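Local coordinates for protein 3-ketosteroid-delta4-5alpha-dehydrogenase (Rhodococcus jostii, PDB 4AT2) that probably uses its bound FAD to oxidise 3-keto-5alpha-steroids, introducing the double bond between C4 and C5 during steroid breakdown, at residues D39-V44 against R251-V256; S57-R62 against A502-A507; G64-V69 against G216-Y221; L70-G75 against D222-T227. One frame throughout, in Å; residues are numbered along the deposited sequence. Where two conformers were deposited one is given.

Contact 1 (D39-V44 against R251-V256); sequences DYEADV and RARRGV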
# COMPACT_ATOMS: atom_id res chain seq x y z
N ASP A 39 18.87 33.83 -12.77
CA ASP A 39 20.20 33.43 -13.21
C ASP A 39 20.18 32.80 -14.59
O ASP A 39 21.13 32.95 -15.37
CB ASP A 39 20.83 32.46 -12.20
CG ASP A 39 21.02 33.08 -10.86
OD1 ASP A 39 22.09 33.68 -10.65
OD2 ASP A 39 20.10 33.03 -10.03
N TYR A 40 19.09 32.10 -14.89
CA TYR A 40 18.89 31.46 -16.18
C TYR A 40 17.42 31.62 -16.55
O TYR A 40 16.58 31.80 -15.67
CB TYR A 40 19.23 29.96 -16.12
CG TYR A 40 20.65 29.62 -15.68
CD1 TYR A 40 20.94 29.44 -14.33
CD2 TYR A 40 21.68 29.47 -16.61
CE1 TYR A 40 22.22 29.13 -13.91
CE2 TYR A 40 22.97 29.15 -16.19
CZ TYR A 40 23.23 28.98 -14.84
OH TYR A 40 24.50 28.66 -14.40
N GLU A 41 17.14 31.56 -17.85
CA GLU A 41 15.76 31.62 -18.35
C GLU A 41 15.61 30.69 -19.55
O GLU A 41 16.53 30.56 -20.35
CB GLU A 41 15.36 33.04 -18.77
CG GLU A 41 15.45 34.10 -17.68
CD GLU A 41 15.14 35.50 -18.20
OE1 GLU A 41 14.02 35.70 -18.74
OE2 GLU A 41 16.00 36.39 -18.06
N ALA A 42 14.44 30.07 -19.66
CA ALA A 42 14.08 29.23 -20.81
C ALA A 42 12.57 29.22 -20.96
O ALA A 42 11.85 29.71 -20.09
CB ALA A 42 14.60 27.80 -20.62
N ASP A 43 12.08 28.66 -22.06
CA ASP A 43 10.64 28.47 -22.22
C ASP A 43 10.21 27.26 -21.41
O ASP A 43 9.26 27.32 -20.64
CB ASP A 43 10.28 28.24 -23.68
CG ASP A 43 10.46 29.48 -24.53
OD1 ASP A 43 10.29 30.60 -24.01
OD2 ASP A 43 10.78 29.31 -25.71
N VAL A 44 10.93 26.16 -21.62
CA VAL A 44 10.65 24.90 -20.93
C VAL A 44 11.87 24.53 -20.10
O VAL A 44 12.97 24.39 -20.64
CB VAL A 44 10.26 23.78 -21.92
CG1 VAL A 44 10.11 22.44 -21.20
CG2 VAL A 44 8.96 24.14 -22.63
N ARG A 251 14.07 30.78 -14.65
CA ARG A 251 12.74 31.16 -15.11
C ARG A 251 12.25 30.21 -16.19
O ARG A 251 13.01 29.83 -17.08
CB ARG A 251 12.74 32.59 -15.65
CG ARG A 251 11.33 33.13 -15.80
CD ARG A 251 11.30 34.64 -15.83
NE ARG A 251 11.44 35.16 -17.18
CZ ARG A 251 10.43 35.28 -18.05
NH1 ARG A 251 9.21 34.88 -17.71
NH2 ARG A 251 10.66 35.78 -19.26
N ALA A 252 10.97 29.82 -16.09
CA ALA A 252 10.32 28.95 -17.07
C ALA A 252 9.13 29.69 -17.65
O ALA A 252 8.07 29.77 -17.01
CB ALA A 252 9.88 27.63 -16.42
N ARG A 253 9.28 30.23 -18.86
CA ARG A 253 8.21 31.04 -19.46
C ARG A 253 6.93 30.24 -19.75
O ARG A 253 5.83 30.77 -19.62
CB ARG A 253 8.67 31.74 -20.74
CG ARG A 253 9.90 32.62 -20.58
CD ARG A 253 10.31 33.22 -21.92
NE ARG A 253 11.64 33.82 -21.88
CZ ARG A 253 12.75 33.25 -22.34
NH1 ARG A 253 12.72 32.04 -22.91
NH2 ARG A 253 13.91 33.89 -22.25
N ARG A 254 7.09 28.97 -20.13
CA ARG A 254 5.95 28.15 -20.56
C ARG A 254 5.67 26.97 -19.63
O ARG A 254 4.53 26.60 -19.42
CB ARG A 254 6.15 27.64 -21.99
CG ARG A 254 6.38 28.74 -23.01
CD ARG A 254 6.40 28.17 -24.42
NE ARG A 254 6.95 29.12 -25.40
CZ ARG A 254 7.22 28.82 -26.66
NH1 ARG A 254 6.99 27.60 -27.13
NH2 ARG A 254 7.73 29.75 -27.47
N GLY A 255 6.72 26.38 -19.06
CA GLY A 255 6.49 25.26 -18.15
C GLY A 255 7.73 24.66 -17.54
O GLY A 255 8.82 24.74 -18.10
N VAL A 256 7.53 24.07 -16.36
CA VAL A 256 8.53 23.29 -15.66
C VAL A 256 8.13 21.82 -15.80
O VAL A 256 6.97 21.47 -15.56
CB VAL A 256 8.58 23.65 -14.16
CG1 VAL A 256 9.44 22.66 -13.38
CG2 VAL A 256 9.10 25.08 -13.97
O HOH W 1 16.57 32.33 -23.10
O HOH W 2 8.90 31.98 -25.81

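Contact 2 (S57-R62 against A502-A507); sequences SIEAAR and AGISAA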
# COMPACT_ATOMS: atom_id res chain seq x y z
N SER A 57 12.57 17.02 -23.39
CA SER A 57 13.39 18.05 -24.04
C SER A 57 13.31 17.96 -25.56
O SER A 57 13.25 18.99 -26.23
CB SER A 57 14.85 18.00 -23.55
OG SER A 57 15.59 17.00 -24.20
N ILE A 58 13.29 16.73 -26.09
CA ILE A 58 13.21 16.53 -27.54
C ILE A 58 11.91 17.10 -28.09
O ILE A 58 11.93 17.86 -29.06
CB ILE A 58 13.38 15.04 -27.92
CG1 ILE A 58 14.82 14.61 -27.66
CG2 ILE A 58 12.99 14.80 -29.38
CD1 ILE A 58 15.01 13.10 -27.64
N GLU A 59 10.79 16.75 -27.45
CA GLU A 59 9.50 17.22 -27.94
C GLU A 59 9.39 18.73 -27.79
O GLU A 59 8.90 19.40 -28.70
CB GLU A 59 8.34 16.51 -27.24
CG GLU A 59 8.19 15.04 -27.63
CD GLU A 59 7.60 14.81 -29.02
OE1 GLU A 59 7.54 15.75 -29.84
OE2 GLU A 59 7.19 13.67 -29.31
N ALA A 60 9.85 19.28 -26.67
CA ALA A 60 9.72 20.71 -26.44
C ALA A 60 10.55 21.49 -27.48
O ALA A 60 10.09 22.51 -28.01
CB ALA A 60 10.12 21.08 -25.02
N ALA A 61 11.75 21.00 -27.77
CA ALA A 61 12.63 21.64 -28.74
C ALA A 61 12.07 21.53 -30.16
O ALA A 61 12.13 22.50 -30.93
CB ALA A 61 14.03 21.06 -28.66
N ARG A 62 11.53 20.37 -30.51
CA ARG A 62 10.89 20.20 -31.82
C ARG A 62 9.68 21.12 -31.99
O ARG A 62 9.38 21.56 -33.10
CB ARG A 62 10.47 18.74 -32.05
CG ARG A 62 11.64 17.85 -32.41
CD ARG A 62 11.22 16.40 -32.57
NE ARG A 62 12.35 15.56 -32.96
CZ ARG A 62 12.33 14.23 -32.99
NH1 ARG A 62 11.23 13.57 -32.64
NH2 ARG A 62 13.41 13.56 -33.36
N ALA A 502 4.96 15.39 -21.69
CA ALA A 502 5.26 16.54 -20.84
C ALA A 502 5.92 17.64 -21.65
O ALA A 502 5.62 18.82 -21.45
CB ALA A 502 6.16 16.14 -19.67
N GLY A 503 6.82 17.26 -22.56
CA GLY A 503 7.51 18.26 -23.39
C GLY A 503 6.56 18.96 -24.35
O GLY A 503 6.63 20.17 -24.55
N ILE A 504 5.66 18.18 -24.95
CA ILE A 504 4.63 18.75 -25.83
C ILE A 504 3.75 19.76 -25.07
O ILE A 504 3.52 20.89 -25.55
CB ILE A 504 3.76 17.63 -26.44
CG1 ILE A 504 4.60 16.73 -27.36
CG2 ILE A 504 2.55 18.19 -27.16
CD1 ILE A 504 3.89 15.44 -27.74
N SER A 505 3.28 19.36 -23.89
CA SER A 505 2.36 20.19 -23.10
C SER A 505 3.06 21.43 -22.57
O SER A 505 2.50 22.53 -22.60
CB SER A 505 1.77 19.40 -21.94
OG SER A 505 1.02 18.29 -22.42
N ALA A 506 4.29 21.25 -22.10
CA ALA A 506 5.07 22.37 -21.55
C ALA A 506 5.40 23.44 -22.59
O ALA A 506 5.46 24.63 -22.25
CB ALA A 506 6.35 21.86 -20.90
N ALA A 507 5.62 23.02 -23.84
CA ALA A 507 6.00 23.93 -24.92
C ALA A 507 4.84 24.78 -25.45
O ALA A 507 5.07 25.78 -26.13
CB ALA A 507 6.66 23.17 -26.06

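Contact 3 (G64-V69 against G216-Y221); sequences GADVLV and GVRAEY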
# COMPACT_ATOMS: atom_id res chain seq x y z
N GLY A 64 9.60 24.05 -31.00
CA GLY A 64 10.13 25.41 -31.15
C GLY A 64 10.48 26.14 -29.86
O GLY A 64 10.89 27.31 -29.90
N ALA A 65 10.33 25.47 -28.72
CA ALA A 65 10.62 26.07 -27.41
C ALA A 65 12.11 26.12 -27.12
O ALA A 65 12.88 25.27 -27.57
CB ALA A 65 9.90 25.32 -26.30
N ASP A 66 12.52 27.13 -26.35
CA ASP A 66 13.87 27.22 -25.81
C ASP A 66 13.90 26.32 -24.57
O ASP A 66 13.17 26.56 -23.61
CB ASP A 66 14.16 28.70 -25.47
CG ASP A 66 15.42 28.91 -24.62
OD1 ASP A 66 16.39 28.13 -24.70
OD2 ASP A 66 15.44 29.91 -23.87
N VAL A 67 14.71 25.27 -24.62
CA VAL A 67 14.70 24.24 -23.56
C VAL A 67 15.99 24.23 -22.74
O VAL A 67 17.09 24.21 -23.30
CB VAL A 67 14.51 22.82 -24.16
CG1 VAL A 67 14.39 21.77 -23.06
CG2 VAL A 67 13.27 22.77 -25.04
N LEU A 68 15.84 24.23 -21.42
CA LEU A 68 16.97 24.10 -20.51
C LEU A 68 16.75 22.94 -19.54
O LEU A 68 15.77 22.93 -18.81
CB LEU A 68 17.19 25.41 -19.74
CG LEU A 68 18.25 25.43 -18.63
CD1 LEU A 68 19.64 25.10 -19.18
CD2 LEU A 68 18.25 26.79 -17.92
N VAL A 69 17.67 21.98 -19.56
CA VAL A 69 17.63 20.85 -18.64
C VAL A 69 18.53 21.16 -17.45
O VAL A 69 19.65 21.62 -17.64
CB VAL A 69 18.11 19.55 -19.32
CG1 VAL A 69 18.02 18.36 -18.36
CG2 VAL A 69 17.27 19.25 -20.56
N GLY A 216 19.38 21.73 -30.15
CA GLY A 216 19.76 22.91 -29.38
C GLY A 216 19.30 22.93 -27.93
O GLY A 216 19.30 23.98 -27.29
N VAL A 217 18.92 21.76 -27.40
CA VAL A 217 18.59 21.67 -25.97
C VAL A 217 19.83 22.06 -25.15
O VAL A 217 20.93 21.61 -25.44
CB VAL A 217 18.11 20.26 -25.57
CG1 VAL A 217 18.00 20.13 -24.06
CG2 VAL A 217 16.76 19.98 -26.23
N ARG A 218 19.63 22.93 -24.16
CA ARG A 218 20.70 23.40 -23.28
C ARG A 218 20.68 22.58 -21.99
O ARG A 218 19.61 22.13 -21.56
CB ARG A 218 20.46 24.88 -22.95
CG ARG A 218 20.29 25.78 -24.17
CD ARG A 218 19.44 27.00 -23.85
NE ARG A 218 19.95 27.68 -22.67
CZ ARG A 218 19.27 28.53 -21.91
NH1 ARG A 218 18.00 28.84 -22.17
NH2 ARG A 218 19.87 29.06 -20.86
N ALA A 219 21.85 22.39 -21.37
CA ALA A 219 21.94 21.67 -20.10
C ALA A 219 22.85 22.40 -19.10
O ALA A 219 23.91 22.91 -19.47
CB ALA A 219 22.42 20.24 -20.31
N GLU A 220 22.41 22.45 -17.84
CA GLU A 220 23.23 22.95 -16.74
C GLU A 220 23.36 21.86 -15.69
O GLU A 220 22.37 21.23 -15.33
CB GLU A 220 22.62 24.22 -16.12
CG GLU A 220 22.83 25.50 -16.93
CD GLU A 220 24.28 25.95 -17.00
OE1 GLU A 220 25.04 25.71 -16.04
OE2 GLU A 220 24.67 26.55 -18.02
N TYR A 221 24.59 21.65 -15.21
CA TYR A 221 24.90 20.56 -14.29
C TYR A 221 25.15 21.08 -12.87
O TYR A 221 25.18 22.29 -12.65
CB TYR A 221 26.08 19.73 -14.83
CG TYR A 221 25.69 19.00 -16.10
CD1 TYR A 221 24.93 17.83 -16.04
CD2 TYR A 221 26.05 19.49 -17.35
CE1 TYR A 221 24.54 17.17 -17.19
CE2 TYR A 221 25.68 18.83 -18.51
CZ TYR A 221 24.92 17.68 -18.43
OH TYR A 221 24.53 17.00 -19.57
O HOH W 3 16.46 24.56 -26.80

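Contact 4 (L70-G75 against D222-T227); sequences LERTSG and DMRVQT. With FAD (flavin-adenine dinucleotide), chain D.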
# COMPACT_ATOMS: atom_id res chain seq x y z
N LEU A 70 18.03 20.92 -16.25
CA LEU A 70 18.79 21.13 -15.02
C LEU A 70 19.09 19.77 -14.40
O LEU A 70 18.17 19.03 -14.03
CB LEU A 70 17.98 21.98 -14.05
CG LEU A 70 17.38 23.28 -14.57
CD1 LEU A 70 16.53 23.88 -13.47
CD2 LEU A 70 18.48 24.27 -14.97
N GLU A 71 20.37 19.43 -14.29
CA GLU A 71 20.76 18.10 -13.82
C GLU A 71 21.60 18.22 -12.56
O GLU A 71 22.56 18.99 -12.52
CB GLU A 71 21.52 17.34 -14.92
CG GLU A 71 22.27 16.10 -14.47
CD GLU A 71 21.40 15.08 -13.75
OE1 GLU A 71 20.22 14.90 -14.15
OE2 GLU A 71 21.90 14.45 -12.79
N ARG A 72 21.23 17.45 -11.53
CA ARG A 72 21.87 17.54 -10.21
C ARG A 72 23.32 17.04 -10.19
O ARG A 72 24.17 17.61 -9.50
CB ARG A 72 21.02 16.76 -9.20
CG ARG A 72 21.62 16.61 -7.82
CD ARG A 72 20.59 15.92 -6.94
NE ARG A 72 21.06 15.74 -5.57
CZ ARG A 72 20.31 15.25 -4.59
NH1 ARG A 72 19.05 14.90 -4.82
NH2 ARG A 72 20.82 15.13 -3.37
N THR A 73 23.59 15.97 -10.93
CA THR A 73 24.95 15.42 -10.98
C THR A 73 25.76 16.13 -12.07
O THR A 73 25.32 17.13 -12.63
CB THR A 73 24.96 13.90 -11.23
OG1 THR A 73 24.58 13.64 -12.59
CG2 THR A 73 23.99 13.17 -10.29
N SER A 74 26.95 15.61 -12.36
CA SER A 74 27.83 16.25 -13.34
C SER A 74 27.56 15.82 -14.78
O SER A 74 28.18 16.34 -15.71
CB SER A 74 29.29 15.99 -12.98
OG SER A 74 29.55 14.60 -13.01
N GLY A 75 26.64 14.88 -14.98
CA GLY A 75 26.34 14.39 -16.31
C GLY A 75 24.96 13.78 -16.47
O GLY A 75 24.24 13.58 -15.49
N ASP A 222 25.31 20.16 -11.92
CA ASP A 222 25.35 20.49 -10.49
C ASP A 222 24.14 21.31 -10.05
O ASP A 222 24.23 22.10 -9.10
CB ASP A 222 26.65 21.21 -10.11
CG ASP A 222 26.95 21.12 -8.62
OD1 ASP A 222 26.75 20.04 -8.05
OD2 ASP A 222 27.39 22.13 -8.03
N MET A 223 23.01 21.14 -10.74
CA MET A 223 21.79 21.86 -10.45
C MET A 223 20.90 21.03 -9.56
O MET A 223 20.19 20.16 -10.05
CB MET A 223 21.01 22.12 -11.74
CG MET A 223 21.41 23.37 -12.47
SD MET A 223 20.69 24.85 -11.73
CE MET A 223 21.19 26.02 -12.99
N ARG A 224 20.95 21.29 -8.26
CA ARG A 224 20.05 20.61 -7.35
C ARG A 224 18.78 21.43 -7.17
O ARG A 224 18.75 22.37 -6.39
CB ARG A 224 20.71 20.33 -6.00
CG ARG A 224 19.86 19.42 -5.12
CD ARG A 224 20.50 19.15 -3.78
NE ARG A 224 20.57 20.36 -2.96
CZ ARG A 224 21.20 20.44 -1.79
NH1 ARG A 224 21.81 19.38 -1.28
NH2 ARG A 224 21.21 21.59 -1.12
N VAL A 225 17.72 21.08 -7.90
CA VAL A 225 16.48 21.84 -7.80
C VAL A 225 15.89 21.64 -6.41
O VAL A 225 15.89 20.52 -5.90
CB VAL A 225 15.48 21.43 -8.91
CG1 VAL A 225 14.17 22.20 -8.78
CG2 VAL A 225 16.09 21.67 -10.28
N GLN A 226 15.41 22.73 -5.81
CA GLN A 226 14.97 22.73 -4.41
C GLN A 226 13.49 23.06 -4.22
O GLN A 226 12.82 22.45 -3.39
CB GLN A 226 15.78 23.75 -3.60
CG GLN A 226 17.24 23.37 -3.39
CD GLN A 226 18.06 24.55 -2.92
OE1 GLN A 226 18.97 24.41 -2.10
NE2 GLN A 226 17.73 25.73 -3.42
N THR A 227 12.99 24.07 -4.95
CA THR A 227 11.62 24.58 -4.74
C THR A 227 11.06 25.17 -6.03
O THR A 227 11.82 25.63 -6.88
CB THR A 227 11.58 25.71 -3.66
OG1 THR A 227 11.81 26.98 -4.27
CG2 THR A 227 12.61 25.51 -2.56
PA FAD D . 16.43 8.94 -13.90
O1A FAD D . 16.73 8.25 -15.17
O2A FAD D . 17.13 8.50 -12.68
O5B FAD D . 16.69 10.50 -14.11
C5B FAD D . 16.44 11.44 -13.07
C4B FAD D . 17.53 12.52 -13.10
O4B FAD D . 17.12 13.51 -12.14
C3B FAD D . 18.86 11.94 -12.60
O3B FAD D . 19.90 12.24 -13.56
C2B FAD D . 19.09 12.64 -11.26
O2B FAD D . 20.51 12.87 -11.03
C1B FAD D . 18.33 13.96 -11.46
N9A FAD D . 17.91 14.60 -10.20
C8A FAD D . 17.53 14.04 -9.04
N7A FAD D . 17.23 15.01 -8.18
C5A FAD D . 17.39 16.19 -8.81
C6A FAD D . 17.24 17.48 -8.43
N6A FAD D . 16.81 17.75 -7.19
N1A FAD D . 17.49 18.50 -9.27
C2A FAD D . 17.92 18.25 -10.56
N3A FAD D . 18.08 16.92 -10.94
C4A FAD D . 17.82 15.93 -10.05
N1 FAD D . 13.28 0.04 -15.70
C2 FAD D . 12.84 -0.35 -16.96
O2 FAD D . 11.77 0.06 -17.37
N3 FAD D . 13.63 -1.20 -17.74
C4 FAD D . 14.84 -1.70 -17.24
O4 FAD D . 15.50 -2.46 -17.95
C4X FAD D . 15.27 -1.31 -15.97
N5 FAD D . 16.43 -1.79 -15.45
C5X FAD D . 16.70 -1.58 -14.14
C6 FAD D . 17.75 -2.27 -13.52
C7 FAD D . 18.05 -2.06 -12.18
C7M FAD D . 19.11 -2.78 -11.61
C8 FAD D . 17.29 -1.14 -11.43
C8M FAD D . 17.54 -0.86 -10.07
C9 FAD D . 16.25 -0.44 -12.05
C9A FAD D . 15.94 -0.67 -13.40
N10 FAD D . 14.91 -0.02 -14.00
C10 FAD D . 14.49 -0.44 -15.20
C1' FAD D . 14.28 1.19 -13.42
C2' FAD D . 14.71 2.43 -14.21
O2' FAD D . 16.13 2.41 -14.25
C3' FAD D . 14.23 3.72 -13.52
O3' FAD D . 12.95 3.55 -12.89
C4' FAD D . 14.15 4.86 -14.56
O4' FAD D . 15.44 5.00 -15.17
C5' FAD D . 13.76 6.17 -13.88
O5' FAD D . 13.62 7.18 -14.90
P FAD D . 13.54 8.74 -14.49
O1P FAD D . 12.41 8.97 -13.59
O2P FAD D . 13.69 9.54 -15.75
O3P FAD D . 14.84 8.89 -13.51
O HOH W 4 24.10 19.06 -7.03
O HOH W 5 27.27 17.62 -9.32

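Contact 1 (D39-V44 against R251-V256)
A parallel pairing of strand 40-42 with strand 246-252 puts Glu41 opposite Arg251 and Ala42 opposite Ala252, at the edge of a mixed sheet. The ladder runs from Arg251 N to Tyr40 O (2.9 Å), through Ala42 N to Arg251 O (3.0 Å), to Arg253 N on Ala42 O (2.9 Å). Beyond Ala42 the register slips by one residue, a beta bulge, and both chains turn a corner into the parallel sheet of the FAD-binding fold, where Val44 pairs with Gly255. Asp43 O bridges the slip by accepting from both Arg254 N (2.8 Å) and Gly255 N (3.1 Å). Three arginines then meet two acids. Arg251, bent at chi3 (89°), turns NE onto Glu41 OE1 at 3.1 Å, with the oxygen in the guanidinium plane but the nitrogen above the carboxylate plane. Arg253, extended from CG to NE, brings NH1 to Asp43 OD1 at 3.0 Å, again from above the carboxylate. Arg254 lies stacked on that carboxylate, planes 18° apart, a match of charges alone; its NH1 bonds Ala507 O. Asp43 OD2 takes the backbone N of Asp66, and a water joins Asp43 OD1 to Arg254 NH2.

Contact 2 (S57-R62 against A502-A507)
Ala60 and Gly503 bring two helices together with their CA atoms only 4.5 Å apart. The axes of the segments 57-62 and 502-507 approach to 7.1 Å and cross at -37°, a close passage that small residues make possible. Gly503 allows this approach: a CB on it would press against Ala60 N and Glu59 CB, so the bare backbone lets the neighbouring helix settle directly on it. Ala60 CB rests 3.6 Å from Gly503 O, and one turn later Ala507 CB sits 3.9 Å from Ala60 CA, where a methyl suffices for the contact. These residues are buried, and they join helix 51-62, which follows the first strand of the Rossmann-type fold, to the C-terminal helix 490-507. On the other flank, where Glu59 and Ile504 are partly exposed, the helices meet not through close backbones but through longer, more flexible chains lying side by side. Glu59 CB meets Ile504 CG1 at 3.7 Å, and the bend at chi2 (-75°) brings Glu59 CD back to the same Ile504 CG1 at 3.9 Å. The aliphatic part of the glutamate thus packs on the isoleucine, while its OE2 forms a salt bridge with Arg500, a turn earlier on the partner helix. With no hydrogen bond between the two segments, their fit rests on van der Waals contact and close matching of shape.

Contact 3 (G64-V69 against G216-Y221)
Asp66 sets its CG trans to the backbone N (chi1 168°), and Arg218, with CG beside its own backbone N, bends at chi3 (52°); together these turns carry the guanidinium to the carboxylate. Arg218 NH1 meets Asp66 OD1 at 3.1 Å on the syn side, close to both planes, which are 16° apart, so the salt bridge is nearly flat. The same NH1 also donates to Glu41 O. Leu68 packs against one face of the guanidinium, CB over its centre and CD2 4.1 Å from Arg218 NH2. A leucine in place of Arg218 would probably leave the Asp66 carboxylate without this charged partner and take from Glu41 O one of its donors. The backbones form a parallel pair: Arg218 N binds Val67 O (3.0 Å), Val69 N binds Arg218 O (2.8 Å) and Glu220 N binds Val69 O (2.9 Å). This adds strand 218-220 as the outer strand of the parallel sheet of a Rossmann-type fold, beside strand 67-70, which ends the beta-alpha-beta crossover that passes through helix 51-62. On the helix side, branched valines suit strand and core alike: Val217 CG1 packs on Val69 CG2 at 3.7 Å and on Val67 CG1 at 4.1 Å, while Ser57 of the helix touches Val67 and Val217. At the start of the pair a water accepts from Val67 N and donates weakly to Gly216 O. Leu68 CD1 reaches Glu220 CG at 3.9 Å, and the carboxylate beyond it takes a bond from Gln243.

Contact 4 (L70-G75 against D222-T227)
Glu71 is held at two places: its backbone O takes Met223 N at 2.8 Å, and its carboxylate grips the adenosine ribose of FAD. O3B donates to OE1 and O2B to OE2, each at 2.7 Å, so the two oxygens match the two neighbouring hydroxyls one for one. OE1 also accepts from Tyr49 N, and OE2 from Thr73 N and Thr73 OG1, which come from opposite faces of the carboxylate and fix its rotation. With an alanine in place of Glu71, both ribose hydroxyls and the two Thr73 donors are likely to lose their acceptor, leaving the sugar less firmly placed. An acid just after the second strand, gripping the ribose, is the familiar device of Rossmann-type FAD-binding folds. Strand 223-230 reads the base: Val225 N donates to N1A at 2.9 Å, while N6A donates to Val225 O at 3.2 Å, the pattern expected for adenine. Asp222 N bonds Thr73 O across the two segments, a water bridges Arg72 O and Asp222 OD1, and Asp222 OD2 accepts from Tyr244 N. Arg72 CB rests over a face of the adenine, 3.4 Å from FAD C4A. Its extended chain, CG trans to the backbone N (chi1 173°), runs CD past FAD N7A (3.7 Å) and brings the guanidinium edge toward N7A. Arg224 CD covers one face of the Arg72 guanidinium, and Arg72 NH1 forms a salt bridge with Asp289. Beyond the edge of the base, Leu70 packs CD2 on Met223 CE (3.8 Å) and CD1 on Val225 CG2 (3.9 Å), crossing the valine almost at right angles.

How the contacts relate
Contacts 1, 2 and 3 lie within 12 Å of one another, centre to centre. Contacts 1 and 3 are joined by Asp43 N to Asp66 O (2.8 Å), and contacts 1 and 2 by the packing of Val44 CG2 on Ala506 O at 3.6 Å. Contact 2 underlies contact 3, with Ala60 CB packed 3.6 Å from Val67 CG2. Contact 4 continues contact 3 along both chains, through Glu71 N on Glu220 O at 2.9 Å, and alone of the four touches the cofactor, at its adenosine end; the others lie in the surrounding fold. The side chains of Val69 and Tyr40 stop about 8 and 12 Å from FAD, and Gly503 lies about 13 Å away. The flavin is at the other end of the FAD.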